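Local coordinates for uncharacterized oxidoreductase yvaA (Bacillus subtilis subsp. subtilis, PDB 3GDO), which catalyses the reversible NADPH-dependent reduction of scyllo-inosose to scyllo-inositol and cannot use NADH in place of NADPH, at residues E52-E56 against L57-T61; L77-E80 against H81-C85. All blocks are in the same frame, centred on the assembly; numbering follows the deposited sequence.

Contact 1. Residues E52-E56 against L57-T61; sequences EVVHE and LEEIT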
loop_
_atom_site.group_PDB
_atom_site.type_symbol
_atom_site.label_atom_id
_atom_site.label_comp_id
_atom_site.label_asym_id
_atom_site.label_seq_id
_atom_site.Cartn_x
_atom_site.Cartn_y
_atom_site.Cartn_z
ATOM N N GLU B 52 -2.063 16.919 45.023
ATOM C CA GLU B 52 -3.297 16.859 45.757
ATOM C C GLU B 52 -4.359 16.223 44.848
ATOM O O GLU B 52 -4.547 16.656 43.696
ATOM C CB GLU B 52 -3.705 18.259 46.243
ATOM C CG GLU B 52 -5.195 18.436 46.616
ATOM C CD GLU B 52 -5.517 19.835 47.137
ATOM O OE1 GLU B 52 -6.719 20.183 47.304
ATOM O OE2 GLU B 52 -4.553 20.603 47.377
ATOM N N VAL B 53 -5.046 15.195 45.355
ATOM C CA VAL B 53 -6.187 14.656 44.630
ATOM C C VAL B 53 -7.404 15.537 44.848
ATOM O O VAL B 53 -7.642 16.026 45.962
ATOM C CB VAL B 53 -6.510 13.207 45.029
ATOM C CG1 VAL B 53 -7.644 12.674 44.169
ATOM C CG2 VAL B 53 -5.303 12.353 44.826
ATOM N N VAL B 54 -8.165 15.746 43.782
ATOM C CA VAL B 54 -9.397 16.496 43.835
ATOM C C VAL B 54 -10.423 15.679 43.051
ATOM O O VAL B 54 -10.046 14.844 42.230
ATOM C CB VAL B 54 -9.238 17.952 43.230
ATOM C CG1 VAL B 54 -8.035 18.655 43.815
ATOM C CG2 VAL B 54 -9.124 17.937 41.708
ATOM N N HIS B 55 -11.706 15.924 43.287
ATOM C CA HIS B 55 -12.760 15.195 42.583
ATOM C C HIS B 55 -13.681 16.122 41.811
ATOM O O HIS B 55 -14.532 15.669 41.059
ATOM C CB HIS B 55 -13.552 14.263 43.547
ATOM C CG HIS B 55 -12.672 13.524 44.514
ATOM N ND1 HIS B 55 -11.792 12.535 44.115
ATOM C CD2 HIS B 55 -12.483 13.681 45.849
ATOM C CE1 HIS B 55 -11.114 12.102 45.166
ATOM N NE2 HIS B 55 -11.515 12.779 46.230
ATOM N N GLU B 56 -13.506 17.426 41.977
ATOM C CA GLU B 56 -14.289 18.377 41.180
ATOM C C GLU B 56 -13.416 19.107 40.178
ATOM O O GLU B 56 -12.279 19.441 40.498
ATOM C CB GLU B 56 -14.968 19.415 42.071
ATOM C CG GLU B 56 -16.416 19.597 41.722
ATOM C CD GLU B 56 -17.155 18.262 41.695
ATOM O OE1 GLU B 56 -16.971 17.455 42.635
ATOM O OE2 GLU B 56 -17.910 18.022 40.730
ATOM N N LEU B 57 -13.966 19.371 38.991
ATOM C CA LEU B 57 -13.258 20.163 37.981
ATOM C C LEU B 57 -12.854 21.551 38.513
ATOM O O LEU B 57 -11.722 21.982 38.305
ATOM C CB LEU B 57 -14.072 20.252 36.683
ATOM C CG LEU B 57 -13.447 21.019 35.506
ATOM C CD1 LEU B 57 -12.015 20.589 35.234
ATOM C CD2 LEU B 57 -14.305 20.898 34.261
ATOM N N GLU B 58 -13.767 22.198 39.252
ATOM C CA GLU B 58 -13.544 23.531 39.853
ATOM C C GLU B 58 -12.335 23.604 40.735
ATOM O O GLU B 58 -11.716 24.664 40.846
ATOM C CB GLU B 58 -14.739 23.991 40.692
ATOM C CG GLU B 58 -15.925 24.423 39.885
ATOM C CD GLU B 58 -16.612 23.257 39.186
ATOM O OE1 GLU B 58 -16.447 22.088 39.624
ATOM O OE2 GLU B 58 -17.319 23.512 38.185
ATOM N N GLU B 59 -12.021 22.502 41.402
ATOM C CA GLU B 59 -10.846 22.457 42.254
ATOM C C GLU B 59 -9.544 22.684 41.447
ATOM O O GLU B 59 -8.466 22.909 42.007
ATOM C CB GLU B 59 -10.811 21.129 43.013
ATOM C CG GLU B 59 -12.037 20.866 43.946
ATOM C CD GLU B 59 -11.861 19.602 44.818
ATOM O OE1 GLU B 59 -10.877 19.553 45.610
ATOM O OE2 GLU B 59 -12.690 18.654 44.698
ATOM N N ILE B 60 -9.659 22.592 40.125
ATOM C CA ILE B 60 -8.570 22.930 39.214
ATOM C C ILE B 60 -8.865 24.262 38.507
ATOM O O ILE B 60 -7.987 25.129 38.426
ATOM C CB ILE B 60 -8.373 21.822 38.143
ATOM C CG1 ILE B 60 -8.144 20.448 38.800
ATOM C CG2 ILE B 60 -7.277 22.203 37.132
ATOM C CD1 ILE B 60 -6.715 20.056 39.018
ATOM N N THR B 61 -10.084 24.420 37.992
ATOM C CA THR B 61 -10.399 25.604 37.193
ATOM C C THR B 61 -10.448 26.910 38.012
ATOM O O THR B 61 -10.147 27.973 37.479
ATOM C CB THR B 61 -11.699 25.456 36.380
ATOM O OG1 THR B 61 -12.793 25.279 37.275
ATOM C CG2 THR B 61 -11.609 24.259 35.443
#

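Contact 2. Residues L77-E80 against H81-C85; sequences LHYE and HTMAC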
loop_
_atom_site.group_PDB
_atom_site.type_symbol
_atom_site.label_atom_id
_atom_site.label_comp_id
_atom_site.label_asym_id
_atom_site.label_seq_id
_atom_site.Cartn_x
_atom_site.Cartn_y
_atom_site.Cartn_z
ATOM N N LEU B 77 -16.869 13.613 27.450
ATOM C CA LEU B 77 -16.867 14.733 28.390
ATOM C C LEU B 77 -15.696 15.740 28.234
ATOM O O LEU B 77 -15.615 16.744 28.963
ATOM C CB LEU B 77 -16.897 14.153 29.822
ATOM C CG LEU B 77 -17.802 14.767 30.911
ATOM C CD1 LEU B 77 -19.288 14.851 30.511
ATOM C CD2 LEU B 77 -17.652 14.002 32.244
ATOM N N HIS B 78 -14.797 15.500 27.288
ATOM C CA HIS B 78 -13.530 16.232 27.299
ATOM C C HIS B 78 -13.597 17.620 26.621
ATOM O O HIS B 78 -12.740 18.486 26.861
ATOM C CB HIS B 78 -12.451 15.381 26.635
ATOM C CG HIS B 78 -12.404 15.560 25.163
ATOM N ND1 HIS B 78 -13.515 15.383 24.366
ATOM C CD2 HIS B 78 -11.404 15.954 24.344
ATOM C CE1 HIS B 78 -13.200 15.651 23.110
ATOM N NE2 HIS B 78 -11.925 16.000 23.071
ATOM N N TYR B 79 -14.579 17.783 25.730
ATOM C CA TYR B 79 -14.830 19.037 25.039
ATOM C C TYR B 79 -15.308 20.070 26.066
ATOM O O TYR B 79 -14.845 21.216 26.094
ATOM C CB TYR B 79 -15.893 18.843 23.957
ATOM C CG TYR B 79 -16.349 20.162 23.358
ATOM C CD1 TYR B 79 -15.751 20.660 22.204
ATOM C CD2 TYR B 79 -17.359 20.931 23.967
ATOM C CE1 TYR B 79 -16.148 21.871 21.659
ATOM C CE2 TYR B 79 -17.760 22.148 23.425
ATOM C CZ TYR B 79 -17.144 22.610 22.275
ATOM O OH TYR B 79 -17.515 23.809 21.719
ATOM N N GLU B 80 -16.242 19.628 26.898
ATOM C CA GLU B 80 -16.766 20.365 28.041
ATOM C C GLU B 80 -15.644 20.823 28.980
ATOM O O GLU B 80 -15.540 21.995 29.331
ATOM C CB GLU B 80 -17.629 19.391 28.808
ATOM C CG GLU B 80 -19.050 19.776 29.078
ATOM C CD GLU B 80 -19.762 18.608 29.732
ATOM O OE1 GLU B 80 -20.038 17.602 29.024
ATOM O OE2 GLU B 80 -19.995 18.671 30.962
ATOM N N HIS B 81 -14.811 19.869 29.382
ATOM C CA HIS B 81 -13.682 20.115 30.264
ATOM C C HIS B 81 -12.696 21.130 29.681
ATOM O O HIS B 81 -12.283 22.061 30.373
ATOM C CB HIS B 81 -12.978 18.801 30.583
ATOM C CG HIS B 81 -13.708 17.954 31.580
ATOM N ND1 HIS B 81 -13.134 16.857 32.186
ATOM C CD2 HIS B 81 -14.955 18.063 32.104
ATOM C CE1 HIS B 81 -14.002 16.313 33.025
ATOM N NE2 HIS B 81 -15.114 17.030 32.998
ATOM N N THR B 82 -12.340 20.953 28.415
ATOM C CA THR B 82 -11.432 21.860 27.739
ATOM C C THR B 82 -11.999 23.295 27.710
ATOM O O THR B 82 -11.277 24.246 28.017
ATOM C CB THR B 82 -11.095 21.364 26.329
ATOM O OG1 THR B 82 -10.614 20.006 26.408
ATOM C CG2 THR B 82 -10.005 22.229 25.689
ATOM N N MET B 83 -13.275 23.431 27.347
ATOM C CA MET B 83 -13.909 24.734 27.296
ATOM C C MET B 83 -13.864 25.382 28.674
ATOM O O MET B 83 -13.442 26.539 28.796
ATOM C CB MET B 83 -15.351 24.657 26.783
ATOM C CG MET B 83 -15.920 26.073 26.436
ATOM S SD MET B 83 -14.898 27.066 25.327
ATOM C CE MET B 83 -16.052 27.080 23.941
ATOM N N ALA B 84 -14.265 24.623 29.697
ATOM C CA ALA B 84 -14.230 25.063 31.082
ATOM C C ALA B 84 -12.844 25.547 31.471
ATOM O O ALA B 84 -12.706 26.555 32.166
ATOM C CB ALA B 84 -14.669 23.936 31.999
ATOM N N CYS B 85 -11.804 24.850 31.021
ATOM C CA CYS B 85 -10.446 25.289 31.351
ATOM C C CYS B 85 -10.094 26.576 30.635
ATOM O O CYS B 85 -9.462 27.479 31.221
ATOM C CB CYS B 85 -9.423 24.231 30.995
ATOM S SG CYS B 85 -9.513 22.793 32.051
#

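Contact 1. Residues E52-E56 against L57-T61
The side chain of Glu59 lies over Val54 and the backbone that follows it, the two side chains running antiparallel past one another. Its carboxylate divides the work between its oxygens. OE1 rests against the isopropyl group of the valine, 3.3 Å from Val54 CB, while OE2 turns to the backbone of the turn. There it accepts two hydrogen bonds from consecutive amides: His55 N stands 3.2 Å from Glu59 OE2 with an N-H...O angle of 157°, and Glu56 N lies 3.1 Å from the same oxygen on a more bent path of 142°. Both N-H groups come from one face of the carboxylate, well above its plane. With CG anti to the carbonyl carbon (chi1 -60°) and the chain extended beyond it, Glu59 carries its carboxylate back along the strand end. In the reverse direction Glu59 N makes a weak bond of 3.2 Å to Glu56 O. This is the turn from edge strand 52-54 of the Rossmann domain's parallel sheet into the short helix 58-61, the strand itself being bonded on its inner side to strand 31-37. With an alanine here instead of Glu59, the amides of His55 and Glu56 would probably lose their shared acceptor, and the turn would be freer to shift. Behind the carboxylate the contact becomes apolar: Val54 CG2 meets Ile60 CG1 at 4.0 Å, the side chains crossing at about a right angle, and both also touch Lys35. On the outer side Glu56 and Glu58 extend alongside each other, their carboxylate planes nearly parallel. Glu58 OE1 sits 3.3 Å from Glu56 CG. Glu56 OE2 and Glu58 OE1 are 4.5 Å apart, like charges that would be expected to disfavour a closer approach.

Contact 2. Residues L77-E80 against H81-C85
Leu77 leads into helix 78-87, whose first turns hold the rest of both segments, joined by successive i to i+4 backbone bonds: His81 N to Leu77 O at 3.3 Å, Thr82 N to His78 O at 2.9 Å, and likewise Met83 to Tyr79 and Ala84 to Glu80. His78 O is gripped twice. Thr82 OG1 donates a second hydrogen bond to it, 2.7 Å from His78 O, and reaches the carbonyl from the face opposite to that used by Thr82 N. Chi1 of -53° sets this hydroxyl beside its own backbone N, facing back down the helix. Helix 78-87 is the crossover of the beta-alpha-beta unit between strands 68-71 and 91-95 of the Rossmann fold, and Thr82 packs on Val71 and Val92 of those strands. The His81 ring lies across the start of the helix with Leu77 O over one face, 3.3 Å from the ring plane and displaced from the ring centre. Leu77 CD2 approaches the outer end of this ring, 4.0 Å from His81 NE2. On the flank toward helix 102-115, Tyr79 OH comes within 4.2 Å of Met83 CE. The His78 ring instead faces strands 68-71 and 91-95, touching Val71 and Met94, with NE2 hydrogen-bonded to Met98 O.

Following the chain from the N terminus, past strands 6-11 and 31-37, edge strand 52-54 turns directly into helix 58-61, the turn of contact 1. The chain then passes through strand 68-71 before entering helix 78-87, whose first turns are contact 2. Each contact closes only a few residues of chain, and the two follow in series without crossing or nesting. Their centres are about 14 Å apart, yet they meet: Leu57 CD2 packs 3.6 Å from His81 CD2 and 3.8 Å from Ala84 CB. Thr61 CG2 adds a looser approach, 4.2 Å from Cys85 SG. The turn and short helix that follow the edge strand are thereby tied to the crossover helix, both within the nucleotide-binding domain.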